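Local atomic coordinates of carbon dioxide concentrating mechanism protein CcmK (Synechococcus elongatus, PDB entry 4OX6), a protein that probably helps build the carboxysome shell, forming bacterial microcompartment (BMC) domain hexamers that tile the facets enclosing the carbon-fixing enzymes. Residues N60-V65 with I106-E111. Sequence-based numbering, arbitrary orientation.
Sequences NIRGDV and IGFGPE
N60 and R62, alternate residues on one face of strand 56-63, meet I106 and F108 of the irregular chain after helix 98-103; the nearest CA atoms across the contact, those of N60 and I106, are 6.3 Å apart. R62 carries most of the contact. Bends at chi2 and chi3 (-64°) fold its chain back, and NH1 donates to I106 O at 2.9 Å with an N-H...O angle of 154°; the oxygen sits at the edge of the guanidinium, near its plane, while the nitrogen stands above the carbonyl plane. CZ of F108 reaches CB of R62 at 3.4 Å, and F108 CE2 lies over one face of the R62 guanidinium, ring and guanidinium planes 33° apart. In this BMC domain, whose antiparallel sheet is ordered 45-53, 56-63, 19-26, 86-93, the contact thus lays the C-terminal segment against the sheet. The same guanidinium forms a salt bridge with E101 through NH1 and bonds Q18 O and A19 O through NH2 and NE. A leucine here would probably cost E101 this salt bridge and leave I106 O, Q18 O and A19 O without the guanidinium donors. Two residues earlier on the strand, CG of N60 lies 4.0 Å from CG2 of I106, the side chains crossing at about a right angle, while the amide's OD1 and ND2 bond S22 and S48.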
loop_
_atom_site.group_PDB
_atom_site.type_symbol
_atom_site.label_atom_id
_atom_site.label_comp_id
_atom_site.label_asym_id
_atom_site.label_seq_id
_atom_site.Cartn_x
_atom_site.Cartn_y
_atom_site.Cartn_z
ATOM N N ASN A 60 -13.723 -9.362 10.784
ATOM C CA ASN A 60 -14.956 -8.792 11.344
ATOM C C ASN A 60 -16.012 -9.863 11.422
ATOM O O ASN A 60 -16.281 -10.600 10.439
ATOM C CB ASN A 60 -15.415 -7.672 10.429
ATOM C CG ASN A 60 -14.356 -6.592 10.314
ATOM O OD1 ASN A 60 -13.908 -6.061 11.330
ATOM N ND2 ASN A 60 -13.944 -6.289 9.093
ATOM N N ILE A 61 -16.567 -10.046 12.617
ATOM C CA ILE A 61 -17.616 -11.018 12.881
ATOM C C ILE A 61 -18.864 -10.318 13.416
ATOM O O ILE A 61 -18.801 -9.248 14.073
ATOM C CB ILE A 61 -17.132 -12.113 13.831
ATOM C CG1 ILE A 61 -16.846 -11.599 15.248
ATOM C CG2 ILE A 61 -15.937 -12.858 13.257
ATOM C CD1 ILE A 61 -16.675 -12.731 16.267
ATOM N N ARG A 62 -20.001 -10.968 13.220
ATOM C CA ARG A 62 -21.276 -10.460 13.715
ATOM C C ARG A 62 -22.032 -11.550 14.447
ATOM O O ARG A 62 -22.002 -12.707 14.043
ATOM C CB ARG A 62 -22.174 -9.951 12.596
ATOM C CG ARG A 62 -21.579 -8.897 11.689
ATOM C CD ARG A 62 -21.223 -7.557 12.385
ATOM N NE ARG A 62 -22.352 -6.832 12.933
ATOM C CZ ARG A 62 -23.165 -6.057 12.239
ATOM N NH1 ARG A 62 -22.945 -5.775 10.990
ATOM N NH2 ARG A 62 -24.169 -5.448 12.856
ATOM N N GLY A 63 -22.743 -11.177 15.503
ATOM C CA GLY A 63 -23.604 -12.107 16.213
ATOM C C GLY A 63 -24.153 -11.433 17.447
ATOM O O GLY A 63 -23.876 -10.229 17.660
ATOM N N ASP A 64 -24.945 -12.143 18.229
ATOM C CA ASP A 64 -25.349 -11.601 19.511
ATOM C C ASP A 64 -24.115 -11.327 20.350
ATOM O O ASP A 64 -23.112 -12.051 20.257
ATOM C CB ASP A 64 -26.249 -12.558 20.261
ATOM C CG ASP A 64 -27.593 -12.689 19.635
ATOM O OD1 ASP A 64 -27.934 -11.902 18.723
ATOM O OD2 ASP A 64 -28.302 -13.622 20.116
ATOM N N VAL A 65 -24.135 -10.298 21.221
ATOM C CA VAL A 65 -22.906 -9.920 21.893
ATOM C C VAL A 65 -22.303 -11.078 22.721
ATOM O O VAL A 65 -21.063 -11.205 22.782
ATOM C CB VAL A 65 -23.026 -8.621 22.725
ATOM C CG1 VAL A 65 -23.813 -8.802 23.922
ATOM C CG2 VAL A 65 -21.623 -8.067 23.046
ATOM N N ILE A 106 -18.624 -3.923 7.202
ATOM C CA ILE A 106 -18.871 -4.821 8.310
ATOM C C ILE A 106 -20.276 -5.418 8.268
ATOM O O ILE A 106 -20.677 -6.101 9.212
ATOM C CB ILE A 106 -18.647 -4.163 9.717
ATOM C CG1 ILE A 106 -19.597 -2.975 9.910
ATOM C CG2 ILE A 106 -17.203 -3.785 9.835
ATOM C CD1 ILE A 106 -19.720 -2.488 11.330
ATOM N N GLY A 107 -21.004 -5.176 7.172
ATOM C CA GLY A 107 -22.331 -5.742 6.979
ATOM C C GLY A 107 -22.313 -7.166 6.478
ATOM O O GLY A 107 -21.284 -7.672 6.092
ATOM N N PHE A 108 -23.492 -7.779 6.428
ATOM C CA PHE A 108 -23.690 -9.109 5.885
ATOM C C PHE A 108 -23.832 -9.083 4.353
ATOM O O PHE A 108 -24.810 -8.540 3.836
ATOM C CB PHE A 108 -24.967 -9.730 6.481
ATOM C CG PHE A 108 -24.884 -10.039 7.932
ATOM C CD1 PHE A 108 -24.457 -11.250 8.386
ATOM C CD2 PHE A 108 -25.322 -9.113 8.859
ATOM C CE1 PHE A 108 -24.439 -11.541 9.738
ATOM C CE2 PHE A 108 -25.280 -9.399 10.196
ATOM C CZ PHE A 108 -24.828 -10.632 10.620
ATOM N N GLY A 109 -22.886 -9.665 3.637
ATOM C CA GLY A 109 -22.950 -9.724 2.185
ATOM C C GLY A 109 -23.622 -11.007 1.699
ATOM O O GLY A 109 -23.841 -11.938 2.465
ATOM N N PRO A 110 -23.963 -11.031 0.401
ATOM C CA PRO A 110 -24.725 -12.183 -0.088
ATOM C C PRO A 110 -23.902 -13.493 -0.058
ATOM O O PRO A 110 -24.571 -14.531 0.005
ATOM C CB PRO A 110 -25.108 -11.798 -1.524
ATOM C CG PRO A 110 -24.159 -10.720 -1.904
ATOM C CD PRO A 110 -23.817 -9.968 -0.614
ATOM N N GLU A 111 -22.573 -13.440 -0.012
ATOM C CA GLU A 111 -21.792 -14.669 0.008
ATOM C C GLU A 111 -21.804 -15.363 1.367
ATOM O O GLU A 111 -21.444 -16.554 1.462
ATOM C CB GLU A 111 -20.348 -14.444 -0.462
ATOM C CG GLU A 111 -19.625 -15.780 -0.819
ATOM C CD GLU A 111 -18.345 -15.598 -1.640
ATOM O OE1 GLU A 111 -17.439 -16.451 -1.512
ATOM O OE2 GLU A 111 -18.260 -14.631 -2.438
#